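Local coordinates for HcgC (Methanococcus maripaludis S2, PDB 5O4J), which is a SAM-dependent C-methyltransferase that probably methylates a pyridinol during biosynthesis of the [Fe]-hydrogenase cofactor, at residues A[137-142]-A[164-169]; A[183-188]-A[228-233]; A[135-138]-A[144-147]; A[35-40]-A[59-64]; A[204-209]-A[218-223]. All blocks are in the same frame, centred on the assembly; numbering follows the deposited sequence.

Interaction 1: residues A[137-142]-A[164-169]; sequences KGNHDK and KTYRSS. With LI (lithium ion), chain I; SO4 (sulfate ion), chain F; SO4 (sulfate ion), chain P.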
# COMPACT_ATOMS: atom_id res chain seq x y z
N LYS A 137 16.15 -8.04 -14.56
CA LYS A 137 14.99 -7.17 -14.53
C LYS A 137 13.83 -7.86 -13.84
O LYS A 137 13.52 -9.02 -14.13
CB LYS A 137 14.58 -6.78 -15.94
CG LYS A 137 15.63 -5.99 -16.69
CD LYS A 137 15.08 -5.46 -18.02
CE LYS A 137 14.57 -6.57 -18.93
NZ LYS A 137 15.62 -7.56 -19.28
N GLY A 138 13.18 -7.14 -12.94
CA GLY A 138 11.93 -7.56 -12.34
C GLY A 138 10.78 -6.89 -13.06
O GLY A 138 10.70 -6.95 -14.29
N ASN A 139 9.92 -6.21 -12.32
CA ASN A 139 8.84 -5.43 -12.91
C ASN A 139 9.41 -4.09 -13.38
O ASN A 139 10.62 -3.85 -13.31
CB ASN A 139 7.69 -5.32 -11.91
CG ASN A 139 7.25 -6.69 -11.38
OD1 ASN A 139 7.18 -6.91 -10.17
ND2 ASN A 139 6.96 -7.63 -12.30
N HIS A 140 8.56 -3.21 -13.91
CA HIS A 140 9.09 -2.17 -14.78
C HIS A 140 9.74 -1.02 -14.02
O HIS A 140 9.14 -0.40 -13.13
CB HIS A 140 8.03 -1.59 -15.72
CG HIS A 140 8.64 -0.76 -16.81
ND1 HIS A 140 9.58 -1.26 -17.67
CD2 HIS A 140 8.48 0.55 -17.13
CE1 HIS A 140 9.96 -0.31 -18.51
NE2 HIS A 140 9.31 0.80 -18.20
N ASP A 141 10.95 -0.68 -14.46
CA ASP A 141 11.70 0.46 -13.95
C ASP A 141 12.60 0.92 -15.09
O ASP A 141 13.40 0.13 -15.59
CB ASP A 141 12.51 0.08 -12.72
CG ASP A 141 13.36 1.22 -12.19
OD1 ASP A 141 14.50 1.41 -12.70
OD2 ASP A 141 12.91 1.91 -11.26
N LYS A 142 12.48 2.19 -15.49
CA LYS A 142 13.24 2.68 -16.64
C LYS A 142 14.74 2.62 -16.39
O LYS A 142 15.50 2.19 -17.27
CB LYS A 142 12.81 4.10 -16.97
CG LYS A 142 11.39 4.21 -17.48
CD LYS A 142 11.00 5.66 -17.75
CE LYS A 142 9.64 5.77 -18.43
NZ LYS A 142 8.69 6.62 -17.66
N LYS A 164 14.01 -16.09 -15.51
CA LYS A 164 13.23 -14.98 -15.00
C LYS A 164 12.61 -15.36 -13.66
O LYS A 164 12.22 -16.52 -13.45
CB LYS A 164 12.13 -14.59 -15.99
CG LYS A 164 12.64 -14.22 -17.39
CD LYS A 164 11.48 -13.97 -18.35
CE LYS A 164 11.96 -13.50 -19.72
NZ LYS A 164 12.66 -12.18 -19.70
N THR A 165 12.52 -14.39 -12.75
CA THR A 165 11.94 -14.64 -11.44
C THR A 165 11.15 -13.42 -11.02
O THR A 165 11.70 -12.31 -10.92
CB THR A 165 13.02 -14.98 -10.40
OG1 THR A 165 13.87 -16.03 -10.89
CG2 THR A 165 12.36 -15.46 -9.12
N TYR A 166 9.86 -13.62 -10.74
CA TYR A 166 8.96 -12.56 -10.33
C TYR A 166 8.15 -13.01 -9.13
O TYR A 166 8.11 -14.19 -8.77
CB TYR A 166 7.99 -12.17 -11.45
CG TYR A 166 8.63 -11.92 -12.79
CD1 TYR A 166 9.46 -10.83 -12.98
CD2 TYR A 166 8.40 -12.78 -13.86
CE1 TYR A 166 10.05 -10.60 -14.22
CE2 TYR A 166 8.99 -12.55 -15.09
CZ TYR A 166 9.80 -11.47 -15.27
OH TYR A 166 10.37 -11.26 -16.51
N ARG A 167 7.47 -12.05 -8.52
CA ARG A 167 6.51 -12.34 -7.47
C ARG A 167 5.10 -12.19 -8.04
O ARG A 167 4.74 -11.13 -8.58
CB ARG A 167 6.71 -11.42 -6.27
CG ARG A 167 8.10 -11.55 -5.65
CD ARG A 167 8.16 -10.93 -4.25
NE ARG A 167 7.95 -9.49 -4.31
CZ ARG A 167 7.22 -8.78 -3.46
NH1 ARG A 167 7.12 -7.47 -3.62
NH2 ARG A 167 6.59 -9.36 -2.46
N SER A 168 4.30 -13.25 -7.96
CA SER A 168 2.93 -13.18 -8.42
C SER A 168 2.17 -12.12 -7.62
O SER A 168 2.20 -12.11 -6.39
CB SER A 168 2.25 -14.54 -8.27
OG SER A 168 2.03 -14.85 -6.91
N SER A 169 1.51 -11.20 -8.33
CA SER A 169 0.66 -10.14 -7.80
C SER A 169 1.39 -9.03 -7.05
O SER A 169 0.73 -8.14 -6.52
CB SER A 169 -0.43 -10.69 -6.86
OG SER A 169 -1.33 -11.49 -7.59
LI LI I . -1.26 -13.52 -9.12
S SO4 F . 7.24 -7.53 -16.32
O1 SO4 F . 8.15 -8.68 -16.13
O2 SO4 F . 7.98 -6.41 -16.96
O3 SO4 F . 6.75 -7.10 -14.99
O4 SO4 F . 6.10 -7.93 -17.17
S SO4 P . 10.67 -11.12 -23.10
O1 SO4 P . 11.14 -12.52 -23.09
O2 SO4 P . 10.87 -10.55 -24.44
O3 SO4 P . 9.24 -11.09 -22.75
O4 SO4 P . 11.45 -10.33 -22.11
O HOH W 1 13.64 -11.89 -14.27
O HOH W 2 12.33 -9.44 -16.62
O HOH W 3 5.32 -9.25 -10.55
O HOH W 4 8.41 -9.46 -9.29
O HOH W 5 -0.77 -15.77 -9.67
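The phenol ring of Tyr166 meets the backbone of the 137-142 loop along its CD1-CE1 side, where CE1 lies 3.7 Å from Gly138 O and Lys137 O is hardly farther off. Both carbonyl oxygens approach the ring obliquely, as does ND2 of Asn139. No direct hydrogen bond joins the two segments; waters do that work instead. Water 2 sits in the ring plane at its edge, accepting from Tyr166 OH at 2.7 Å and donating to Lys137 O. The same carbonyl oxygen accepts a second hydrogen bond, from water 1, which accepts from Thr165 N at 3.1 Å. With its CG anti to the carbonyl carbon (chi1 -53°), Asn139 brings its amide round to the strand, and both ends are used. OD1 accepts from water 4, bound in turn by Arg167 N at 2.9 Å, and ND2 donates to water 3, which can donate in turn to Arg167 O. ND2 also gives a nearly straight bond (167°) to O3 of a sulfate at 2.7 Å, and O1 of that ion approaches Tyr166 CE1 and CZ obliquely. Farther out, Ser172 N donates to Asn139 OD1, while Asn139 of the second subunit binds the same sulfate and His140 of that subunit meets the Tyr166 ring. In the loop just past the strand, Ser169 OG binds a lithium ion at 2.5 Å. The arrangement lies at the C-terminal ends of neighbouring parallel strands of the Rossmann-type sheet, 130-134 and 159-167: where the first gives way to a loop, waters bridge loop and strand, here at a subunit interface.

Interaction 2: residues A[183-188]-A[228-233]; sequences DIIMDS and SAITVS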
# COMPACT_ATOMS: atom_id res chain seq x y z
N ASP A 183 11.84 -7.85 -0.36
CA ASP A 183 10.47 -7.49 -0.67
C ASP A 183 9.47 -8.45 -0.02
O ASP A 183 8.40 -8.03 0.42
CB ASP A 183 10.29 -7.43 -2.18
CG ASP A 183 10.98 -6.25 -2.81
OD1 ASP A 183 11.43 -5.32 -2.09
OD2 ASP A 183 11.08 -6.24 -4.05
N ILE A 184 9.81 -9.74 0.03
CA ILE A 184 8.99 -10.70 0.76
C ILE A 184 8.83 -10.27 2.20
O ILE A 184 7.72 -10.26 2.76
CB ILE A 184 9.62 -12.11 0.66
CG1 ILE A 184 9.42 -12.68 -0.74
CG2 ILE A 184 9.02 -13.07 1.71
CD1 ILE A 184 10.34 -13.85 -1.05
N ILE A 185 9.94 -9.89 2.83
CA ILE A 185 9.87 -9.51 4.23
C ILE A 185 9.09 -8.21 4.41
O ILE A 185 8.26 -8.09 5.31
CB ILE A 185 11.30 -9.43 4.82
CG1 ILE A 185 11.89 -10.84 4.90
CG2 ILE A 185 11.28 -8.78 6.19
CD1 ILE A 185 13.37 -10.92 5.25
N MET A 186 9.33 -7.21 3.54
CA MET A 186 8.65 -5.93 3.66
C MET A 186 7.14 -6.08 3.46
O MET A 186 6.34 -5.53 4.23
CB MET A 186 9.22 -4.94 2.65
CG MET A 186 10.65 -4.52 2.95
SD MET A 186 10.86 -3.65 4.52
CE MET A 186 10.14 -2.07 4.06
N ASP A 187 6.72 -6.82 2.43
CA ASP A 187 5.30 -7.02 2.21
C ASP A 187 4.68 -7.80 3.37
O ASP A 187 3.56 -7.52 3.79
CB ASP A 187 5.05 -7.73 0.88
CG ASP A 187 5.11 -6.79 -0.32
OD1 ASP A 187 5.12 -5.57 -0.12
OD2 ASP A 187 5.14 -7.28 -1.48
N SER A 188 5.42 -8.77 3.91
CA SER A 188 4.93 -9.51 5.06
C SER A 188 4.73 -8.60 6.26
O SER A 188 3.70 -8.67 6.94
CB SER A 188 5.88 -10.65 5.40
OG SER A 188 5.95 -11.60 4.36
N SER A 228 15.80 -14.62 12.70
CA SER A 228 14.38 -14.53 12.39
C SER A 228 14.15 -13.40 11.39
O SER A 228 14.68 -12.30 11.54
CB SER A 228 13.57 -14.25 13.66
OG SER A 228 13.61 -15.33 14.57
N ALA A 229 13.31 -13.66 10.39
CA ALA A 229 13.01 -12.63 9.41
C ALA A 229 12.28 -11.45 10.04
O ALA A 229 12.51 -10.30 9.67
CB ALA A 229 12.19 -13.20 8.24
N ILE A 230 11.38 -11.72 10.99
CA ILE A 230 10.50 -10.69 11.54
C ILE A 230 10.37 -10.86 13.04
O ILE A 230 10.26 -11.98 13.54
CB ILE A 230 9.11 -10.71 10.88
CG1 ILE A 230 9.25 -10.35 9.40
CG2 ILE A 230 8.17 -9.72 11.56
CD1 ILE A 230 7.98 -10.48 8.59
N THR A 231 10.34 -9.74 13.75
CA THR A 231 10.03 -9.69 15.17
C THR A 231 8.82 -8.79 15.38
O THR A 231 8.76 -7.69 14.82
CB THR A 231 11.24 -9.19 15.96
OG1 THR A 231 12.33 -10.09 15.75
CG2 THR A 231 10.93 -9.11 17.46
N VAL A 232 7.85 -9.26 16.15
CA VAL A 232 6.59 -8.55 16.32
C VAL A 232 6.37 -8.24 17.79
O VAL A 232 6.65 -9.07 18.66
CB VAL A 232 5.40 -9.37 15.77
CG1 VAL A 232 4.16 -8.49 15.72
CG2 VAL A 232 5.72 -9.95 14.41
N SER A 233 5.81 -7.06 18.05
CA SER A 233 5.34 -6.64 19.37
C SER A 233 3.82 -6.59 19.33
O SER A 233 3.24 -5.90 18.47
CB SER A 233 5.94 -5.29 19.75
OG SER A 233 5.49 -4.86 21.03
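Ile185 and Ser188, one turn apart on helix 177-193, pack against Ala229 and Ile230 at the start of strand 230-234, so that the helix lies against one side of the small antiparallel sheet 2-3, 10-13, 230-234 and 198-203. The tight part is buried and largely apolar. Ile185 sends its CD1 to Ala229 CB at 3.9 Å, while its CG2 branch meets Ile230 CG1 at 4.1 Å; the two isoleucines slide past each other in opposite directions. With Ile230 CG1 anti to the carbonyl carbon (chi1 -65°) and the chain extended beyond it, CD1 reaches Ser188 CB at 3.8 Å as well as the carbonyl oxygen of Ile185. Pro203 and Leu205 flank Ile185, and Leu246 of helix 239-251 covers Ser188 and Ile230. The contact is loose on its other sides, as the strand draws away from the segment 183-188: Val232 turns instead to Ile192, farther along the same helix. On the helix, Met186 faces away and packs on Met186 of the third subunit, and the partly exposed Asp187 forms salt bridges with Arg167 and Arg190. The one polar side chain in the contact is bonded within its own helix: Ser188 OG donates to Ile184 O at 2.7 Å, tilted 33° from the carbonyl plane, while Ser188 N reaches that oxygen from the opposite face at 3.0 Å.

Interaction 3: residues A[135-138]-A[144-147]; sequences DPKG and ISKI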
# COMPACT_ATOMS: atom_id res chain seq x y z
N ASP A 135 18.00 -13.04 -16.28
CA ASP A 135 17.50 -11.69 -16.51
C ASP A 135 17.31 -11.01 -15.15
O ASP A 135 16.45 -11.43 -14.37
CB ASP A 135 16.20 -11.74 -17.30
CG ASP A 135 15.58 -10.38 -17.54
OD1 ASP A 135 16.18 -9.34 -17.18
OD2 ASP A 135 14.46 -10.35 -18.12
N PRO A 136 18.11 -9.98 -14.83
CA PRO A 136 17.96 -9.31 -13.52
C PRO A 136 16.75 -8.41 -13.44
O PRO A 136 16.37 -8.01 -12.33
CB PRO A 136 19.26 -8.50 -13.40
CG PRO A 136 19.57 -8.13 -14.80
CD PRO A 136 19.16 -9.33 -15.64
N LYS A 137 16.15 -8.04 -14.56
CA LYS A 137 14.99 -7.17 -14.53
C LYS A 137 13.83 -7.86 -13.84
O LYS A 137 13.52 -9.02 -14.13
CB LYS A 137 14.58 -6.78 -15.94
CG LYS A 137 15.63 -5.99 -16.69
CD LYS A 137 15.08 -5.46 -18.02
CE LYS A 137 14.57 -6.57 -18.93
NZ LYS A 137 15.62 -7.56 -19.28
N GLY A 138 13.18 -7.14 -12.94
CA GLY A 138 11.93 -7.56 -12.34
C GLY A 138 10.78 -6.89 -13.06
O GLY A 138 10.70 -6.95 -14.29
N ILE A 144 16.59 0.69 -14.45
CA ILE A 144 17.11 -0.67 -14.51
C ILE A 144 17.05 -1.21 -15.93
O ILE A 144 17.98 -1.89 -16.39
CB ILE A 144 16.35 -1.56 -13.52
CG1 ILE A 144 16.71 -1.12 -12.09
CG2 ILE A 144 16.66 -3.03 -13.74
CD1 ILE A 144 15.81 -1.70 -11.02
N SER A 145 15.96 -0.93 -16.65
CA SER A 145 15.85 -1.37 -18.04
C SER A 145 16.99 -0.81 -18.87
O SER A 145 17.52 -1.50 -19.76
CB SER A 145 14.51 -0.95 -18.63
OG SER A 145 13.47 -1.78 -18.17
N LYS A 146 17.38 0.44 -18.61
CA LYS A 146 18.39 1.10 -19.44
C LYS A 146 19.78 0.49 -19.26
O LYS A 146 20.58 0.47 -20.20
CB LYS A 146 18.43 2.59 -19.10
CG LYS A 146 19.34 3.43 -19.99
CD LYS A 146 19.45 4.87 -19.47
CE LYS A 146 20.89 5.37 -19.48
NZ LYS A 146 21.55 5.20 -20.81
N ILE A 147 20.09 -0.00 -18.06
CA ILE A 147 21.42 -0.55 -17.80
C ILE A 147 21.49 -2.04 -18.08
O ILE A 147 22.60 -2.59 -18.16
CB ILE A 147 21.86 -0.27 -16.35
CG1 ILE A 147 23.37 -0.49 -16.20
CG2 ILE A 147 21.10 -1.15 -15.35
CD1 ILE A 147 24.00 0.36 -15.13
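An Asx turn headed by Asp135 shapes the loop that carries Pro136 of the PJL pocket and lays Lys137 against Ile144 and Ser145 of helix 142-147. The aliphatic part of the lysine does the touching: Lys137 CG comes within 4.3 Å of Ile144 CG2, and CD within 4.0 Å of Ser145 OG. The chain bends about CG-CD (chi3 -58°) and again about CD-CE (chi4 -60°), folding the ammonium group back over its own loop. There Lys137 NZ forms a salt bridge with Asp135 OD1 at 2.8 Å. The backbone N of Lys137 donates to that same oxygen, Asp135 OD1, at 2.9 Å, closing the turn, and the two donors come from opposite faces of the carboxylate plane. NZ has a second acid partner in Asp148, while the other oxygen of Asp135 pairs with Lys164. An alanine in place of Lys137 is likely to leave Asp135 OD1 with the backbone N but without its salt bridge, and to open a gap beside Ile144 CG2 and Ser145. The lysine thus works in two ways, its methylenes packing between loop and helix while its charge is shared by two carboxylates, so that the buried Asp135 is probably balanced by Lys137 and Lys164.

Interaction 4: residues A[35-40]-A[59-64]; sequences YFLEGE and YSLLKD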
# COMPACT_ATOMS: atom_id res chain seq x y z
N TYR A 35 14.36 -27.90 -14.90
CA TYR A 35 13.27 -28.20 -15.82
C TYR A 35 13.63 -27.81 -17.24
O TYR A 35 13.32 -28.54 -18.19
CB TYR A 35 12.01 -27.46 -15.36
CG TYR A 35 10.87 -27.56 -16.33
CD1 TYR A 35 10.17 -28.74 -16.48
CD2 TYR A 35 10.49 -26.47 -17.10
CE1 TYR A 35 9.12 -28.84 -17.37
CE2 TYR A 35 9.43 -26.56 -18.00
CZ TYR A 35 8.76 -27.75 -18.12
OH TYR A 35 7.71 -27.86 -19.01
N PHE A 36 14.29 -26.67 -17.41
CA PHE A 36 14.71 -26.23 -18.73
C PHE A 36 15.69 -27.22 -19.36
O PHE A 36 15.63 -27.48 -20.57
CB PHE A 36 15.33 -24.85 -18.63
CG PHE A 36 15.76 -24.27 -19.95
CD1 PHE A 36 14.81 -23.83 -20.86
CD2 PHE A 36 17.09 -24.14 -20.26
CE1 PHE A 36 15.21 -23.28 -22.08
CE2 PHE A 36 17.49 -23.59 -21.47
CZ PHE A 36 16.54 -23.16 -22.38
N LEU A 37 16.58 -27.80 -18.55
CA LEU A 37 17.63 -28.68 -19.08
C LEU A 37 17.12 -30.07 -19.45
O LEU A 37 17.84 -30.81 -20.13
CB LEU A 37 18.78 -28.78 -18.07
CG LEU A 37 19.57 -27.48 -17.86
CD1 LEU A 37 20.67 -27.67 -16.85
CD2 LEU A 37 20.15 -26.97 -19.18
N GLU A 38 15.93 -30.45 -19.02
CA GLU A 38 15.27 -31.66 -19.50
C GLU A 38 16.14 -32.91 -19.34
O GLU A 38 16.10 -33.84 -20.15
CB GLU A 38 14.87 -31.48 -20.97
CG GLU A 38 13.88 -30.35 -21.17
CD GLU A 38 13.59 -30.07 -22.63
OE1 GLU A 38 12.65 -29.29 -22.91
OE2 GLU A 38 14.31 -30.59 -23.51
N GLY A 39 16.90 -32.95 -18.24
CA GLY A 39 17.70 -34.12 -17.93
C GLY A 39 18.93 -34.30 -18.78
O GLY A 39 19.58 -35.35 -18.69
N GLU A 40 19.27 -33.32 -19.61
CA GLU A 40 20.48 -33.42 -20.42
C GLU A 40 21.71 -33.47 -19.52
O GLU A 40 21.80 -32.78 -18.50
CB GLU A 40 20.57 -32.24 -21.39
CG GLU A 40 21.76 -32.34 -22.36
CD GLU A 40 21.70 -31.34 -23.51
OE1 GLU A 40 20.71 -30.59 -23.62
OE2 GLU A 40 22.65 -31.33 -24.32
N TYR A 59 25.69 -26.29 -7.26
CA TYR A 59 25.57 -27.57 -6.57
C TYR A 59 24.49 -28.44 -7.23
O TYR A 59 24.67 -29.65 -7.39
CB TYR A 59 25.26 -27.37 -5.09
CG TYR A 59 25.34 -28.66 -4.31
CD1 TYR A 59 26.58 -29.17 -3.96
CD2 TYR A 59 24.21 -29.37 -3.95
CE1 TYR A 59 26.70 -30.35 -3.26
CE2 TYR A 59 24.32 -30.56 -3.24
CZ TYR A 59 25.57 -31.04 -2.90
OH TYR A 59 25.71 -32.22 -2.20
N SER A 60 23.36 -27.84 -7.58
CA SER A 60 22.25 -28.59 -8.17
C SER A 60 22.61 -29.19 -9.53
O SER A 60 21.91 -30.08 -10.00
CB SER A 60 21.01 -27.71 -8.32
OG SER A 60 21.12 -26.81 -9.41
N LEU A 61 23.67 -28.70 -10.17
CA LEU A 61 24.08 -29.22 -11.47
C LEU A 61 24.94 -30.48 -11.36
O LEU A 61 25.15 -31.15 -12.37
CB LEU A 61 24.87 -28.16 -12.24
CG LEU A 61 24.12 -26.88 -12.59
CD1 LEU A 61 25.11 -25.88 -13.15
CD2 LEU A 61 22.99 -27.14 -13.58
N LEU A 62 25.44 -30.80 -10.17
CA LEU A 62 26.39 -31.90 -10.02
C LEU A 62 25.81 -33.23 -10.49
O LEU A 62 26.55 -34.10 -10.96
CB LEU A 62 26.84 -32.00 -8.57
CG LEU A 62 27.75 -30.86 -8.11
CD1 LEU A 62 27.87 -30.88 -6.60
CD2 LEU A 62 29.12 -31.00 -8.75
N LYS A 63 24.50 -33.42 -10.35
CA LYS A 63 23.90 -34.70 -10.72
C LYS A 63 24.14 -35.01 -12.19
O LYS A 63 24.61 -36.10 -12.54
CB LYS A 63 22.40 -34.69 -10.40
CG LYS A 63 21.68 -36.00 -10.75
CD LYS A 63 20.19 -35.77 -10.92
CE LYS A 63 19.52 -36.96 -11.57
NZ LYS A 63 18.07 -36.71 -11.81
N ASP A 64 23.83 -34.06 -13.06
CA ASP A 64 23.88 -34.29 -14.50
C ASP A 64 25.11 -33.70 -15.18
O ASP A 64 25.30 -33.93 -16.38
CB ASP A 64 22.63 -33.71 -15.16
CG ASP A 64 21.38 -34.48 -14.80
OD1 ASP A 64 21.50 -35.64 -14.36
OD2 ASP A 64 20.27 -33.93 -14.98
O HOH W 6 19.73 -37.06 -16.61
O HOH W 7 20.26 -31.75 -16.39
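Apolar contact is confined to one pair of leucines: Leu37 CD1 meets Leu61 CD2 at 4.0 Å, the side chains crossing at about a right angle. Leu61 gets there with CG anti to its carbonyl carbon (chi1 -63°), which brings its methyls nearer to Leu37 than the direction of its CB would suggest. Both leucines also rest on Leu108 of the central sheet. The segments belong to a Rossmann-type α/β unit, in which helix 18-37 leads into strand 42-48, and helix 54-60 connects that strand to its parallel neighbour 65-72; the contact brings together the chain just before each of these two strands. Close van der Waals packing on the polar side sets Asp64 CB 3.6 Å from Glu40 O, and Asp64 OD2 near Gly39 CA. Hydrogen bonding across the contact runs through water. Water 7 donates to Glu40 O and, at 2.6 Å, to Asp64 OD2, whereas water 6 spans Gly39 O at 2.7 Å and Asp64 OD1 at 3.2 Å, so each carboxylate oxygen is tied to a different carbonyl. Gly39 O lies within a type I' turn from Leu37 to Glu40, and Glu40 O just after it; the turn is closed by Glu40 N to Leu37 O at 2.9 Å, with Glu38 and Gly39 both at positive phi.

Interaction 5: residues A[204-209]-A[218-223]; sequences NLKYFE and VKKFLT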
# COMPACT_ATOMS: atom_id res chain seq x y z
N ASN A 204 13.82 -7.77 10.25
CA ASN A 204 15.19 -7.90 10.74
C ASN A 204 16.15 -7.84 9.55
O ASN A 204 16.83 -8.80 9.20
CB ASN A 204 15.34 -9.18 11.54
CG ASN A 204 14.65 -9.07 12.86
OD1 ASN A 204 14.85 -8.10 13.58
ND2 ASN A 204 13.79 -10.04 13.17
N LEU A 205 16.20 -6.65 8.96
CA LEU A 205 16.95 -6.41 7.74
C LEU A 205 18.14 -5.50 7.99
O LEU A 205 18.16 -4.69 8.92
CB LEU A 205 16.05 -5.80 6.66
CG LEU A 205 14.97 -6.74 6.13
CD1 LEU A 205 13.98 -6.00 5.24
CD2 LEU A 205 15.63 -7.87 5.36
N LYS A 206 19.14 -5.67 7.13
CA LYS A 206 20.30 -4.79 7.07
C LYS A 206 20.89 -4.95 5.68
O LYS A 206 20.39 -5.73 4.85
CB LYS A 206 21.32 -5.13 8.16
CG LYS A 206 21.89 -6.54 8.00
CD LYS A 206 23.10 -6.77 8.91
CE LYS A 206 24.33 -6.07 8.36
NZ LYS A 206 25.45 -6.08 9.33
N TYR A 207 21.95 -4.21 5.42
CA TYR A 207 22.59 -4.24 4.10
C TYR A 207 23.54 -5.45 4.05
O TYR A 207 24.76 -5.33 4.14
CB TYR A 207 23.29 -2.92 3.84
CG TYR A 207 24.00 -2.84 2.52
CD1 TYR A 207 23.35 -3.14 1.34
CD2 TYR A 207 25.32 -2.44 2.46
CE1 TYR A 207 24.01 -3.06 0.12
CE2 TYR A 207 25.99 -2.37 1.25
CZ TYR A 207 25.33 -2.67 0.09
OH TYR A 207 26.00 -2.58 -1.11
N PHE A 208 22.93 -6.64 3.97
CA PHE A 208 23.70 -7.88 3.95
C PHE A 208 24.71 -7.89 2.83
O PHE A 208 25.79 -8.49 2.94
CB PHE A 208 22.78 -9.09 3.76
CG PHE A 208 21.67 -9.20 4.76
CD1 PHE A 208 21.90 -9.65 6.05
CD2 PHE A 208 20.37 -8.91 4.38
CE1 PHE A 208 20.86 -9.76 6.95
CE2 PHE A 208 19.33 -9.01 5.28
CZ PHE A 208 19.57 -9.44 6.56
N GLU A 209 24.35 -7.30 1.70
CA GLU A 209 25.24 -7.26 0.55
C GLU A 209 26.58 -6.63 0.91
O GLU A 209 27.64 -7.07 0.44
CB GLU A 209 24.53 -6.49 -0.56
CG GLU A 209 25.33 -6.15 -1.78
CD GLU A 209 24.53 -5.24 -2.70
OE1 GLU A 209 23.44 -5.66 -3.14
OE2 GLU A 209 24.98 -4.10 -2.95
N VAL A 218 32.21 -13.57 4.23
CA VAL A 218 31.09 -14.44 3.91
C VAL A 218 30.56 -15.11 5.17
O VAL A 218 29.35 -15.27 5.35
CB VAL A 218 31.51 -15.48 2.86
CG1 VAL A 218 30.41 -16.55 2.66
CG2 VAL A 218 31.83 -14.79 1.55
N LYS A 219 31.46 -15.54 6.06
CA LYS A 219 31.02 -16.23 7.27
C LYS A 219 30.08 -15.35 8.10
O LYS A 219 29.04 -15.81 8.58
CB LYS A 219 32.24 -16.64 8.08
CG LYS A 219 31.95 -17.40 9.35
CD LYS A 219 33.25 -17.76 10.04
CE LYS A 219 33.04 -18.40 11.39
NZ LYS A 219 34.34 -18.75 12.01
N LYS A 220 30.43 -14.07 8.25
CA LYS A 220 29.57 -13.12 8.93
C LYS A 220 28.23 -12.98 8.22
O LYS A 220 27.17 -12.94 8.86
CB LYS A 220 30.28 -11.76 9.02
CG LYS A 220 29.58 -10.68 9.83
CD LYS A 220 30.45 -9.42 9.88
CE LYS A 220 29.75 -8.24 10.53
NZ LYS A 220 28.88 -7.49 9.60
N PHE A 221 28.26 -12.91 6.89
CA PHE A 221 27.04 -12.83 6.09
C PHE A 221 26.12 -14.01 6.38
O PHE A 221 24.92 -13.84 6.60
CB PHE A 221 27.40 -12.78 4.61
CG PHE A 221 26.23 -13.02 3.68
CD1 PHE A 221 25.26 -12.05 3.50
CD2 PHE A 221 26.15 -14.19 2.96
CE1 PHE A 221 24.20 -12.26 2.62
CE2 PHE A 221 25.09 -14.41 2.07
CZ PHE A 221 24.11 -13.45 1.91
N LEU A 222 26.67 -15.22 6.36
CA LEU A 222 25.85 -16.40 6.62
C LEU A 222 25.29 -16.37 8.03
O LEU A 222 24.15 -16.79 8.26
CB LEU A 222 26.66 -17.66 6.37
CG LEU A 222 27.17 -17.79 4.93
CD1 LEU A 222 28.09 -18.99 4.79
CD2 LEU A 222 26.01 -17.88 3.93
N THR A 223 26.07 -15.87 8.99
CA THR A 223 25.57 -15.71 10.36
C THR A 223 24.42 -14.72 10.39
O THR A 223 23.41 -14.95 11.07
CB THR A 223 26.69 -15.23 11.28
OG1 THR A 223 27.71 -16.22 11.33
CG2 THR A 223 26.16 -14.94 12.69
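OE2 of Glu224 is gripped by two ammonium groups, those of Lys206 and Lys220, which bring the two segments together at their partly exposed side. The NZ atoms of Lys206 and Lys220 stand 3.7 Å apart and the side chains cross at about a right angle; the shared carboxylate, together with Glu215 on Lys220, probably offsets their like charge. These lysines flank the packing of two short consecutive helices, 208-213 and 218-225, whose buried centre is formed by Phe208 and Phe221. The rings are not stacked. Instead, Phe208 CB lies in the ring plane of Phe221 at its edge, 3.7 Å from CE1, and Phe208 O approaches Phe221 CD1 obliquely at 3.6 Å. Phe221 reaches this position with CG opposite its backbone N (chi1 166°), while the ring of Phe208 leads away, with Lys206 CG 3.5 Å above one face, offset toward the rim. Tyr51 and Leu52 of the S-adenosylhomocysteine site lie beside Phe221, so Phe221 probably backs the wall of that pocket. A serine in place of Phe221 would probably open a gap between Phe208 and Leu52 and weaken the join between the helices. Ahead of Phe208 the chain makes an inverse gamma turn centred on Tyr207, whose OH, also bonded to Thr11 of the third subunit, donates to Glu209 OE2 at 2.6 Å, the donor lying 37° out of the carboxylate plane.

Interactions 1 and 3 share Lys137 and Gly138, and their centres are 9 Å apart; Lys164 NZ joins them by a salt bridge to Asp135 OD2 at 3.0 Å. Interaction 1 is tied to interaction 2, with centres about 20 Å away, by Arg167 NH2 to Asp187 OD2 at 2.7 Å. Interaction 5 is nested within the chain loop closed by interaction 2, and Asn204 N lies 2.9 Å from Ala229 O between them. Interaction 4 touches none of the others and lies across the chain's centre from interactions 2 and 5. Interaction 3 contributes Pro136 to the PJL pocket, while the side chain of Phe221 in interaction 5 is about 9 Å from bound S-adenosylhomocysteine and that of Leu61 in interaction 4 about 14 Å.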